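Local coordinates for aerotolerance-related membrane protein (Bacteroides fragilis, PDB 4JDU) that is of unknown function but, as a membrane protein linked to aerotolerance, probably binds a partner through a calcium-carrying von Willebrand factor type A domain, at residues E10-L15 against G51-A56; I17-L22 against A150-E155; L37-V42 against S71-L76; A111-T116 against Q138-G143; G123-A128 against Q179-E184. The protein carries 6 engineered substitutions. All blocks are in the same frame, centred on the assembly; numbering follows the deposited sequence. Where two conformers were deposited one is given.

Overall arrangement
From the N terminus, strand 9-16 opens interaction 1 and the loop behind it opens interaction 2. Helix 37-43 opens interaction 3 before 51-56 closes interaction 1, so these two cross; 71-76 then closes interaction 3, pairing two helices over one face of the sheet. Strand 109-116 begins interaction 4, helix 125-134 begins interaction 5, and 138-143 closes interaction 4, so these cross as well. Segment 150-155 closes interaction 2 at the calcium site, a wide loop that crosses interactions 1 and 5 and holds interactions 3 and 4 nested inside it. Segment 179-184 finally closes interaction 5, joining helices 125-134 and 175-184. Interactions 1 and 4 share the central sheet.

Interaction 1 of 5, residues E10-L15 against G51-A56; sequences EVMIAL and GMIVFA
F55 turns the edge of its ring to the neighbouring strand: CE1 lies 3.6 Å from A14 O, near the ring plane, and 4.2 Å from A14 CB. Its CG stands between its own backbone N and carbonyl carbon (chi1 71°), which starts the ring off toward strand 9-16. On the same face of the sheet I53 meets M12, which, like I13, was modelled in two conformers; in one of them M12 CG touches I53 CD1 at 3.8 Å and the two side chains cross at about a right angle. The other face carries I13, L15 and M52. M52 SE comes within 4.4 Å of L15 CD2, and in one conformer of I13 its CB lies 4.2 Å from M52 CG. Five backbone hydrogen bonds join the strands, I53 N to I13 O being 2.8 Å long and nearly straight (175°). Helix 91-99 packs on M12, I53 and F55, while helix 37-43 packs on I13, L15 and M52. The nearest side-chain atoms of F55 and T89, a calcium ligand, are about 4 Å apart. Two parallel strands buried between helices, their C-terminal ends leading to a metal, are typical of the Rossmann-like core of a von Willebrand factor type A domain.

Interaction 2 of 5, residues I17-L22 against A150-E155; sequences ISNSML and APIPIE. With CA (calcium ion), chain C.
I152 packs against the outer side of a calcium-binding turn, touching N19, S20 and L22 while the metal sits just behind them; no direct hydrogen bond links the two segments. Segment 17-22 belongs to the metal ion-dependent adhesion site (MIDAS) of the von Willebrand factor type A fold, where D16, S18 and S20 follow the D-x-S-x-S pattern. I152 CG1 is anti to the carbonyl carbon (chi1 -52°), and the chain runs on to CD1, which rests 3.7 Å from S20 CA. The other branch, CG2, lies 3.3 Å from N19 O and also packs against L22 CB. Beyond it the ring of P153 approaches the L22 backbone, CD lying 3.4 Å from L22 O, while E155 OE2 comes near both methyls of L22 as the two side chains cross at about a right angle. In one of the two modelled conformers of N19, a water bridges the segments, donating to N19 OD1 at 3.0 Å and to P153 O at 2.8 Å. S18, just before the 3-10 turn 19-22, and S20 within it bind the calcium, S18 OG at 2.3 Å and S20 OG at 2.4 Å, with T89 and two waters as further ligands. M21 N donates to S18 O, tying S18 to the turn. A second shell positions both hydroxyls, since S18 OG is hydrogen-bonded to D16 OD1 and S20 OG to D117 OD2. The backbone takes part too: one of the calcium-bound waters accepts a hydrogen bond from S20 N at 3.1 Å.

Interaction 3 of 5, residues L37-V42 against S71-L76; sequences LISKLV and SAKMFL
S39 and V42 meet K73 in an antiparallel helix-helix contact on one face of the central sheet of the von Willebrand factor type A domain, the short segments of helices 37-43 and 69-77 running at 174° with axes that approach to 9.5 Å. K73 spans the outer side with its aliphatic chain. Its CG presses on V42 CG2 at 3.5 Å, tighter than usual for two carbons, and the two side chains pass each other at a slant. A bend at chi2 (-140°) then directs CD to S39, where it lies 3.2 Å from OG. The hydroxyl oxygen is set on that side by its own torsion, OG being anti to the backbone N (chi1 -175°). These are contacts of the methylenes; the ammonium group of K73 goes on to a salt bridge with D43 OD2, just past segment 37-42. K40 NZ lies 6.5 Å from K73 NZ, a like charge whose repulsion the nearby D43 may offset. Closer to the sheet the contact is apolar. Both methyls of L76 pack on I38, CD2 lying 3.9 Å from I38 CG2, and L76 CD1 is also 3.8 Å from S39 N. V42 CG1 lies 4.2 Å from A72 CB. No hydrogen bond crosses between the segments. Below the pair, I38 rests on I13, L15 and M52, V42 on V50 and A72 on L63, while helix 195-206 packs against L37 and L41 of helix 37-43.

Interaction 4 of 5, residues A111-T116 against Q138-G143; sequences AIVVIT and QVNVLG
In N140 chi1 (-56°) sets CG beside the backbone N, and chi2 (-71°) turns the amide so that ND2 comes near I112 O; L142 CG takes the same position (chi1 -50°), toward V113 and I115. N140 ND2 donates weakly to I112 O at 3.4 Å, adding a second donor to an oxygen that already accepts N140 N at 2.9 Å. The same ND2 makes a firmer bond, 3.0 Å, to Q138 OE1, which lies in the plane of the N140 amide although the donor sits well above the carbonyl plane of Q138. N140 OD1 accepts from I188 N, and Q138 NE2 is hydrogen-bonded to E205 OE2, so these buried amides have partners at both ends. On this face L142 CD1 packs 3.8 Å from V113 CG1, the chains slanting across each other, and 4.2 Å from I115 CD1, where the two lie side by side. Five backbone hydrogen bonds join the strands, the parallel pair of a beta-alpha-beta unit in the von Willebrand factor type A fold, linked through helix 125-134. On the opposite face V114 CG2 meets V139 CG1 at 4.1 Å, with helix 91-99 against V114. T116 turns CG2 to V141 CG1, also 4.1 Å away, while its OG1 is hydrogen-bonded to D16 OD2 and G118 N near the calcium site.

Interaction 5 of 5, residues G123-A128 against Q179-E184; sequences GGAVAA and QEIAKE. Engineered in segment 123-128: A127 (natural residue Glu).
V126 meets helix 175-184 with both of its methyl groups. From CB, which stands back from the contact, CG1 is anti to the backbone N (chi1 176°) and packs 3.6 Å from E184 CG; E180 OE2 is its next neighbour, at 4.0 Å. The other branch, CG2, lies against the carboxylate of E180, 3.7 Å from OE1 and 3.8 Å from CD, the extended glutamate crossing the valine at about a right angle. CG2 also touches I181 CG1 at 4.2 Å. Nearer the core, A125 CB packs 3.8 Å from I181 CD1. The contact joins the start of helix 125-134, the crossover helix of a beta-alpha-beta unit, to helix 175-184 on the sheet face that helix 91-99 also covers, through I91 and I95. G124 occupies the N-cap position just ahead of A125. E184 bends at chi2, and its carboxylate makes a long, weak ion pair with K130. V126 and E180 also touch a neighbouring molecule in the crystal, which may influence their positions. Across the segments there is no hydrogen bond or salt bridge: the helices meet through van der Waals contact, wholly apolar at A125 and I181, while farther out V126 presents methyls that can offer the E180 carboxylate no hydrogen bond.

Interaction 1 of 5, residues E10-L15 against G51-A56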
# COMPACT_ATOMS: atom_id res chain seq x y z
N GLU A 10 13.04 -9.50 -3.95
CA GLU A 10 12.68 -8.90 -2.68
C GLU A 10 11.52 -7.95 -2.90
O GLU A 10 11.55 -7.11 -3.80
CB GLU A 10 13.87 -8.16 -2.06
CG GLU A 10 15.00 -9.09 -1.64
CD GLU A 10 16.09 -8.39 -0.88
OE1 GLU A 10 15.94 -7.19 -0.57
OE2 GLU A 10 17.12 -9.05 -0.59
N VAL A 11 10.47 -8.09 -2.09
CA VAL A 11 9.27 -7.28 -2.25
C VAL A 11 8.96 -6.51 -0.97
O VAL A 11 8.76 -7.12 0.08
CB VAL A 11 8.04 -8.16 -2.61
CG1 VAL A 11 6.79 -7.30 -2.78
CG2 VAL A 11 8.32 -8.96 -3.87
N MSE A 12 8.94 -5.19 -1.05
CA MSE A 12 8.56 -4.39 0.10
C MSE A 12 7.15 -3.86 -0.08
O MSE A 12 6.87 -3.08 -1.01
CB MSE A 12 9.53 -3.23 0.34
CG MSE A 12 9.10 -2.33 1.48
SE MSE A 12 8.99 -3.29 3.17
CE MSE A 12 10.83 -3.86 3.32
N ILE A 13 6.26 -4.32 0.79
CA ILE A 13 4.89 -3.82 0.82
C ILE A 13 4.88 -2.50 1.57
O ILE A 13 5.48 -2.37 2.64
CB ILE A 13 3.97 -4.80 1.57
CG1 ILE A 13 4.06 -6.20 0.96
CG2 ILE A 13 2.53 -4.30 1.54
CD1 ILE A 13 3.59 -6.27 -0.48
N ALA A 14 4.21 -1.50 1.01
CA ALA A 14 3.96 -0.26 1.73
C ALA A 14 2.45 -0.08 1.84
O ALA A 14 1.79 0.23 0.85
CB ALA A 14 4.60 0.93 1.03
N LEU A 15 1.92 -0.32 3.04
CA LEU A 15 0.47 -0.32 3.26
C LEU A 15 -0.00 0.96 3.91
O LEU A 15 0.44 1.31 5.01
CB LEU A 15 0.07 -1.51 4.13
CG LEU A 15 -1.39 -1.58 4.60
CD1 LEU A 15 -2.34 -1.77 3.44
CD2 LEU A 15 -1.52 -2.71 5.58
N GLY A 51 8.83 -7.77 2.93
CA GLY A 51 8.84 -6.90 4.10
C GLY A 51 7.59 -6.05 4.10
O GLY A 51 6.85 -6.01 3.10
N MSE A 52 7.32 -5.38 5.21
CA MSE A 52 6.16 -4.51 5.26
C MSE A 52 6.36 -3.23 6.02
O MSE A 52 6.77 -3.22 7.19
CB MSE A 52 4.94 -5.25 5.83
CG MSE A 52 3.65 -4.39 5.76
SE MSE A 52 1.98 -5.33 6.06
CE MSE A 52 2.35 -6.01 7.83
N ILE A 53 6.03 -2.14 5.34
CA ILE A 53 5.97 -0.80 5.88
C ILE A 53 4.50 -0.41 6.01
O ILE A 53 3.68 -0.78 5.15
CB ILE A 53 6.69 0.17 4.92
CG1 ILE A 53 8.20 0.03 5.11
CG2 ILE A 53 6.25 1.62 5.11
CD1 ILE A 53 8.99 0.55 3.95
N VAL A 54 4.15 0.28 7.08
CA VAL A 54 2.84 0.93 7.16
C VAL A 54 3.03 2.44 7.16
O VAL A 54 4.07 2.96 7.61
CB VAL A 54 2.04 0.50 8.42
CG1 VAL A 54 1.75 -0.99 8.39
CG2 VAL A 54 2.78 0.90 9.71
N PHE A 55 2.05 3.16 6.63
CA PHE A 55 2.17 4.61 6.61
C PHE A 55 0.85 5.34 6.72
O PHE A 55 -0.20 4.84 6.30
CB PHE A 55 2.93 5.08 5.35
CG PHE A 55 2.16 4.93 4.06
CD1 PHE A 55 2.22 3.74 3.33
CD2 PHE A 55 1.38 5.97 3.56
CE1 PHE A 55 1.54 3.60 2.13
CE2 PHE A 55 0.67 5.82 2.36
CZ PHE A 55 0.75 4.64 1.65
N ALA A 56 0.93 6.55 7.27
CA ALA A 56 -0.15 7.52 7.17
C ALA A 56 0.55 8.84 6.94
O ALA A 56 1.06 9.07 5.84
CB ALA A 56 -1.00 7.53 8.44

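Interaction 2 of 5, residues I17-L22 against A150-E155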
# COMPACT_ATOMS: atom_id res chain seq x y z
N ILE A 17 -2.27 2.90 6.12
CA ILE A 17 -3.17 2.65 7.25
C ILE A 17 -3.79 3.95 7.78
O ILE A 17 -4.23 4.04 8.93
CB ILE A 17 -2.50 1.84 8.38
CG1 ILE A 17 -1.33 2.60 9.01
CG2 ILE A 17 -2.03 0.48 7.83
CD1 ILE A 17 -0.88 1.98 10.33
N SER A 18 -3.84 4.95 6.90
CA SER A 18 -4.45 6.23 7.24
C SER A 18 -5.95 6.07 7.40
O SER A 18 -6.54 5.07 6.99
CB SER A 18 -4.12 7.30 6.19
OG SER A 18 -4.74 7.04 4.94
N ASN A 19 -6.57 7.08 7.98
CA ASN A 19 -7.98 6.98 8.35
C ASN A 19 -8.91 6.72 7.16
O ASN A 19 -9.91 6.02 7.31
CB ASN A 19 -8.42 8.22 9.13
CG ASN A 19 -9.04 7.87 10.46
OD1 ASN A 19 -10.25 7.64 10.55
ND2 ASN A 19 -8.22 7.78 11.50
N SER A 20 -8.59 7.24 5.99
CA SER A 20 -9.47 7.04 4.83
C SER A 20 -9.59 5.56 4.43
O SER A 20 -10.55 5.17 3.77
CB SER A 20 -9.02 7.88 3.64
OG SER A 20 -7.71 7.52 3.24
N MSE A 21 -8.60 4.75 4.82
CA MSE A 21 -8.64 3.32 4.51
C MSE A 21 -9.73 2.58 5.28
O MSE A 21 -10.03 1.41 4.98
CB MSE A 21 -7.26 2.69 4.74
CG MSE A 21 -6.19 3.30 3.82
SE MSE A 21 -6.36 2.66 1.98
CE MSE A 21 -5.72 0.83 2.29
N LEU A 22 -10.36 3.24 6.24
CA LEU A 22 -11.48 2.62 6.95
C LEU A 22 -12.81 2.77 6.21
O LEU A 22 -13.81 2.18 6.62
CB LEU A 22 -11.58 3.14 8.39
CG LEU A 22 -10.38 2.76 9.27
CD1 LEU A 22 -10.39 3.55 10.56
CD2 LEU A 22 -10.35 1.28 9.56
N ALA A 150 -16.98 7.44 -0.50
CA ALA A 150 -17.67 6.93 0.69
C ALA A 150 -17.21 7.69 1.93
O ALA A 150 -16.10 8.24 1.95
CB ALA A 150 -17.41 5.44 0.86
N PRO A 151 -18.04 7.72 2.98
CA PRO A 151 -17.62 8.31 4.25
C PRO A 151 -16.75 7.34 5.06
O PRO A 151 -16.62 6.18 4.68
CB PRO A 151 -18.95 8.55 4.97
CG PRO A 151 -19.82 7.44 4.50
CD PRO A 151 -19.43 7.20 3.05
N ILE A 152 -16.16 7.83 6.14
CA ILE A 152 -15.29 7.01 6.98
C ILE A 152 -15.99 6.71 8.31
O ILE A 152 -16.17 7.60 9.14
CB ILE A 152 -13.96 7.74 7.23
CG1 ILE A 152 -13.34 8.19 5.90
CG2 ILE A 152 -13.01 6.85 8.02
CD1 ILE A 152 -12.22 9.19 6.07
N PRO A 153 -16.39 5.45 8.52
CA PRO A 153 -17.10 5.11 9.77
C PRO A 153 -16.18 5.13 10.98
O PRO A 153 -14.99 4.82 10.89
CB PRO A 153 -17.61 3.69 9.51
CG PRO A 153 -16.58 3.11 8.55
CD PRO A 153 -16.23 4.27 7.65
N ILE A 154 -16.77 5.49 12.11
CA ILE A 154 -16.09 5.48 13.40
C ILE A 154 -16.55 4.25 14.19
O ILE A 154 -17.74 4.06 14.42
CB ILE A 154 -16.42 6.79 14.17
CG1 ILE A 154 -15.92 8.00 13.38
CG2 ILE A 154 -15.81 6.77 15.56
CD1 ILE A 154 -16.51 9.34 13.86
N GLU A 155 -15.60 3.41 14.60
CA GLU A 155 -15.94 2.21 15.37
C GLU A 155 -16.69 2.59 16.64
O GLU A 155 -16.31 3.54 17.34
CB GLU A 155 -14.69 1.42 15.76
CG GLU A 155 -13.95 0.77 14.61
CD GLU A 155 -12.92 1.67 13.96
OE1 GLU A 155 -12.80 2.85 14.36
OE2 GLU A 155 -12.23 1.18 13.03
CA CA C . -5.59 8.58 3.47
O HOH W 1 -12.69 6.21 11.66
O HOH W 2 -6.70 9.61 5.64
O HOH W 3 -6.90 10.51 2.67

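Interaction 3 of 5, residues L37-V42 against S71-L76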
# COMPACT_ATOMS: atom_id res chain seq x y z
N LEU A 37 -5.45 -9.02 0.67
CA LEU A 37 -4.63 -9.06 -0.53
C LEU A 37 -3.18 -9.41 -0.16
O LEU A 37 -2.57 -10.27 -0.80
CB LEU A 37 -4.69 -7.72 -1.27
CG LEU A 37 -4.27 -7.76 -2.74
CD1 LEU A 37 -4.90 -6.62 -3.51
CD2 LEU A 37 -2.76 -7.72 -2.90
N ILE A 38 -2.66 -8.76 0.87
CA ILE A 38 -1.29 -9.01 1.32
C ILE A 38 -1.14 -10.46 1.75
O ILE A 38 -0.15 -11.12 1.41
CB ILE A 38 -0.91 -8.06 2.45
CG1 ILE A 38 -0.84 -6.63 1.92
CG2 ILE A 38 0.45 -8.44 3.04
CD1 ILE A 38 -0.73 -5.60 2.99
N SER A 39 -2.13 -10.96 2.48
CA SER A 39 -2.13 -12.35 2.91
C SER A 39 -2.07 -13.30 1.71
O SER A 39 -1.28 -14.26 1.71
CB SER A 39 -3.38 -12.63 3.75
OG SER A 39 -3.35 -13.95 4.27
N LYS A 40 -2.88 -13.04 0.69
CA LYS A 40 -2.86 -13.87 -0.51
C LYS A 40 -1.52 -13.76 -1.22
O LYS A 40 -0.97 -14.76 -1.69
CB LYS A 40 -3.98 -13.46 -1.48
CG LYS A 40 -5.37 -13.63 -0.93
CD LYS A 40 -5.47 -14.93 -0.16
CE LYS A 40 -6.81 -15.09 0.52
NZ LYS A 40 -6.87 -16.38 1.26
N LEU A 41 -1.01 -12.53 -1.28
CA LEU A 41 0.24 -12.24 -1.97
C LEU A 41 1.40 -13.05 -1.38
O LEU A 41 2.17 -13.67 -2.12
CB LEU A 41 0.53 -10.74 -1.90
CG LEU A 41 1.77 -10.21 -2.62
CD1 LEU A 41 1.77 -10.68 -4.05
CD2 LEU A 41 1.79 -8.70 -2.57
N VAL A 42 1.52 -13.04 -0.05
CA VAL A 42 2.60 -13.79 0.59
C VAL A 42 2.39 -15.30 0.53
O VAL A 42 3.37 -16.05 0.40
CB VAL A 42 2.85 -13.33 2.05
CG1 VAL A 42 3.14 -11.84 2.10
CG2 VAL A 42 1.69 -13.68 2.95
N SER A 71 5.05 -15.01 9.24
CA SER A 71 5.19 -13.87 10.13
C SER A 71 4.52 -12.62 9.56
O SER A 71 3.87 -11.87 10.29
CB SER A 71 6.67 -13.57 10.40
OG SER A 71 6.80 -12.41 11.21
N ALA A 72 4.68 -12.41 8.26
CA ALA A 72 4.04 -11.28 7.59
C ALA A 72 2.53 -11.33 7.79
O ALA A 72 1.92 -10.32 8.14
CB ALA A 72 4.39 -11.27 6.11
N LYS A 73 1.94 -12.50 7.58
CA LYS A 73 0.50 -12.66 7.76
C LYS A 73 0.08 -12.31 9.18
O LYS A 73 -0.98 -11.73 9.40
CB LYS A 73 0.04 -14.08 7.44
CG LYS A 73 0.42 -14.54 6.05
CD LYS A 73 -0.69 -15.35 5.37
CE LYS A 73 -1.17 -16.51 6.22
NZ LYS A 73 -2.01 -17.48 5.44
N MSE A 74 0.93 -12.64 10.15
CA MSE A 74 0.64 -12.38 11.55
C MSE A 74 0.64 -10.89 11.91
O MSE A 74 -0.20 -10.43 12.69
CB MSE A 74 1.59 -13.18 12.44
CG MSE A 74 1.46 -14.69 12.25
SE MSE A 74 -0.31 -15.35 12.76
CE MSE A 74 -1.21 -15.37 11.03
N PHE A 75 1.56 -10.13 11.32
CA PHE A 75 1.57 -8.68 11.49
C PHE A 75 0.26 -8.04 11.03
O PHE A 75 -0.20 -7.06 11.63
CB PHE A 75 2.76 -8.07 10.75
CG PHE A 75 4.04 -8.04 11.55
CD1 PHE A 75 4.81 -9.18 11.72
CD2 PHE A 75 4.49 -6.85 12.11
CE1 PHE A 75 5.99 -9.15 12.45
CE2 PHE A 75 5.66 -6.80 12.83
CZ PHE A 75 6.41 -7.95 13.00
N LEU A 76 -0.35 -8.57 9.98
CA LEU A 76 -1.63 -8.04 9.51
C LEU A 76 -2.70 -8.01 10.61
O LEU A 76 -3.45 -7.04 10.71
CB LEU A 76 -2.15 -8.85 8.31
CG LEU A 76 -1.25 -8.83 7.08
CD1 LEU A 76 -1.78 -9.84 6.06
CD2 LEU A 76 -1.20 -7.43 6.47

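Interaction 4 of 5, residues A111-T116 against Q138-G143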
# COMPACT_ATOMS: atom_id res chain seq x y z
N ALA A 111 11.26 -4.93 -5.71
CA ALA A 111 9.97 -4.34 -6.07
C ALA A 111 9.28 -3.77 -4.85
O ALA A 111 9.31 -4.37 -3.77
CB ALA A 111 9.07 -5.38 -6.74
N ILE A 112 8.65 -2.61 -5.03
CA ILE A 112 7.83 -2.00 -4.00
C ILE A 112 6.39 -2.12 -4.43
O ILE A 112 6.07 -1.91 -5.60
CB ILE A 112 8.20 -0.51 -3.81
CG1 ILE A 112 9.65 -0.38 -3.34
CG2 ILE A 112 7.23 0.18 -2.84
CD1 ILE A 112 10.17 1.04 -3.33
N VAL A 113 5.52 -2.51 -3.50
CA VAL A 113 4.09 -2.58 -3.78
C VAL A 113 3.36 -1.66 -2.81
O VAL A 113 3.25 -1.96 -1.62
CB VAL A 113 3.55 -4.02 -3.66
CG1 VAL A 113 2.05 -4.06 -3.98
CG2 VAL A 113 4.32 -4.97 -4.57
N VAL A 114 2.91 -0.51 -3.32
CA VAL A 114 2.16 0.45 -2.52
C VAL A 114 0.68 0.10 -2.59
O VAL A 114 0.13 -0.05 -3.68
CB VAL A 114 2.37 1.89 -3.03
CG1 VAL A 114 1.67 2.88 -2.13
CG2 VAL A 114 3.86 2.22 -3.11
N ILE A 115 0.04 -0.05 -1.43
CA ILE A 115 -1.39 -0.37 -1.34
C ILE A 115 -2.11 0.77 -0.64
O ILE A 115 -1.87 1.05 0.54
CB ILE A 115 -1.62 -1.72 -0.63
CG1 ILE A 115 -0.71 -2.78 -1.26
CG2 ILE A 115 -3.07 -2.13 -0.72
CD1 ILE A 115 -0.85 -4.15 -0.67
N THR A 116 -2.98 1.46 -1.37
CA THR A 116 -3.47 2.76 -0.93
C THR A 116 -4.73 3.14 -1.69
O THR A 116 -5.00 2.59 -2.74
CB THR A 116 -2.38 3.85 -1.16
OG1 THR A 116 -2.82 5.11 -0.67
CG2 THR A 116 -2.02 3.98 -2.66
N GLN A 138 11.46 -1.27 -8.94
CA GLN A 138 10.12 -1.08 -9.49
C GLN A 138 9.11 -0.65 -8.43
O GLN A 138 9.13 -1.16 -7.30
CB GLN A 138 9.65 -2.38 -10.13
CG GLN A 138 8.21 -2.37 -10.63
CD GLN A 138 7.80 -3.71 -11.18
OE1 GLN A 138 7.68 -4.69 -10.43
NE2 GLN A 138 7.58 -3.78 -12.49
N VAL A 139 8.24 0.28 -8.78
CA VAL A 139 7.15 0.67 -7.88
C VAL A 139 5.80 0.39 -8.52
O VAL A 139 5.46 0.95 -9.57
CB VAL A 139 7.20 2.16 -7.49
CG1 VAL A 139 6.14 2.46 -6.45
CG2 VAL A 139 8.59 2.54 -6.99
N ASN A 140 5.07 -0.50 -7.87
CA ASN A 140 3.72 -0.91 -8.28
C ASN A 140 2.72 -0.30 -7.32
O ASN A 140 3.02 -0.05 -6.16
CB ASN A 140 3.61 -2.43 -8.23
CG ASN A 140 4.66 -3.12 -9.09
OD1 ASN A 140 4.60 -3.07 -10.32
ND2 ASN A 140 5.64 -3.76 -8.44
N VAL A 141 1.50 -0.08 -7.81
CA VAL A 141 0.46 0.47 -6.96
C VAL A 141 -0.84 -0.33 -7.08
O VAL A 141 -1.34 -0.58 -8.19
CB VAL A 141 0.18 1.96 -7.29
CG1 VAL A 141 -0.89 2.51 -6.36
CG2 VAL A 141 1.46 2.79 -7.19
N LEU A 142 -1.36 -0.77 -5.93
CA LEU A 142 -2.66 -1.41 -5.87
C LEU A 142 -3.62 -0.41 -5.23
O LEU A 142 -3.46 -0.02 -4.06
CB LEU A 142 -2.61 -2.71 -5.07
CG LEU A 142 -1.50 -3.68 -5.48
CD1 LEU A 142 -1.57 -4.98 -4.69
CD2 LEU A 142 -1.53 -3.95 -6.98
N GLY A 143 -4.59 0.05 -6.02
CA GLY A 143 -5.53 1.05 -5.56
C GLY A 143 -6.75 0.37 -4.97
O GLY A 143 -7.39 -0.46 -5.62

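Interaction 5 of 5, residues G123-A128 against Q179-E184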
# COMPACT_ATOMS: atom_id res chain seq x y z
N GLY A 123 3.17 16.28 -1.34
CA GLY A 123 3.75 16.16 -2.67
C GLY A 123 4.95 15.23 -2.65
O GLY A 123 5.46 14.89 -1.58
N GLY A 124 5.40 14.80 -3.82
CA GLY A 124 6.63 14.03 -3.91
C GLY A 124 6.50 12.53 -4.10
O GLY A 124 7.51 11.83 -4.19
N ALA A 125 5.28 12.01 -4.17
CA ALA A 125 5.09 10.59 -4.42
C ALA A 125 5.60 10.19 -5.81
O ALA A 125 6.28 9.17 -5.96
CB ALA A 125 3.63 10.20 -4.26
N VAL A 126 5.27 11.00 -6.81
CA VAL A 126 5.72 10.72 -8.18
C VAL A 126 7.25 10.81 -8.26
O VAL A 126 7.89 9.92 -8.85
CB VAL A 126 5.03 11.67 -9.20
CG1 VAL A 126 5.58 11.44 -10.58
CG2 VAL A 126 3.52 11.45 -9.20
N ALA A 127 7.82 11.85 -7.66
CA ALA A 127 9.28 12.02 -7.62
C ALA A 127 9.96 10.85 -6.91
O ALA A 127 11.03 10.40 -7.32
CB ALA A 127 9.63 13.34 -6.95
N ALA A 128 9.34 10.37 -5.83
CA ALA A 128 9.89 9.23 -5.12
C ALA A 128 9.88 7.98 -6.00
O ALA A 128 10.84 7.20 -5.99
CB ALA A 128 9.12 8.98 -3.81
N GLN A 179 -2.06 5.78 -10.88
CA GLN A 179 -1.56 5.39 -12.19
C GLN A 179 -0.26 6.11 -12.53
O GLN A 179 0.65 5.51 -13.11
CB GLN A 179 -2.62 5.64 -13.26
CG GLN A 179 -3.83 4.71 -13.15
CD GLN A 179 -4.99 5.13 -14.04
OE1 GLN A 179 -5.15 6.31 -14.34
NE2 GLN A 179 -5.80 4.17 -14.46
N GLU A 180 -0.15 7.38 -12.14
CA GLU A 180 1.05 8.13 -12.48
C GLU A 180 2.23 7.61 -11.65
O GLU A 180 3.36 7.51 -12.15
CB GLU A 180 0.84 9.62 -12.27
CG GLU A 180 1.95 10.48 -12.86
CD GLU A 180 1.82 11.95 -12.51
OE1 GLU A 180 0.90 12.30 -11.73
OE2 GLU A 180 2.64 12.74 -13.01
N ILE A 181 1.97 7.27 -10.40
CA ILE A 181 3.01 6.71 -9.53
C ILE A 181 3.56 5.41 -10.10
O ILE A 181 4.78 5.23 -10.21
CB ILE A 181 2.51 6.51 -8.10
CG1 ILE A 181 2.23 7.87 -7.45
CG2 ILE A 181 3.52 5.72 -7.27
CD1 ILE A 181 1.40 7.78 -6.16
N ALA A 182 2.67 4.51 -10.51
CA ALA A 182 3.11 3.24 -11.09
C ALA A 182 3.85 3.46 -12.40
O ALA A 182 4.86 2.79 -12.67
CB ALA A 182 1.92 2.31 -11.30
N LYS A 183 3.36 4.38 -13.24
CA LYS A 183 4.02 4.68 -14.51
C LYS A 183 5.46 5.14 -14.26
O LYS A 183 6.41 4.60 -14.85
CB LYS A 183 3.25 5.74 -15.28
CG LYS A 183 4.04 6.33 -16.45
CD LYS A 183 3.37 7.59 -16.99
CE LYS A 183 4.22 8.25 -18.06
NZ LYS A 183 3.57 9.50 -18.56
N GLU A 184 5.62 6.13 -13.39
CA GLU A 184 6.94 6.67 -13.15
C GLU A 184 7.81 5.69 -12.38
O GLU A 184 9.04 5.78 -12.44
CB GLU A 184 6.86 8.02 -12.42
CG GLU A 184 6.21 9.13 -13.25
CD GLU A 184 6.93 9.44 -14.55
OE1 GLU A 184 6.27 10.00 -15.45
OE2 GLU A 184 8.14 9.17 -14.67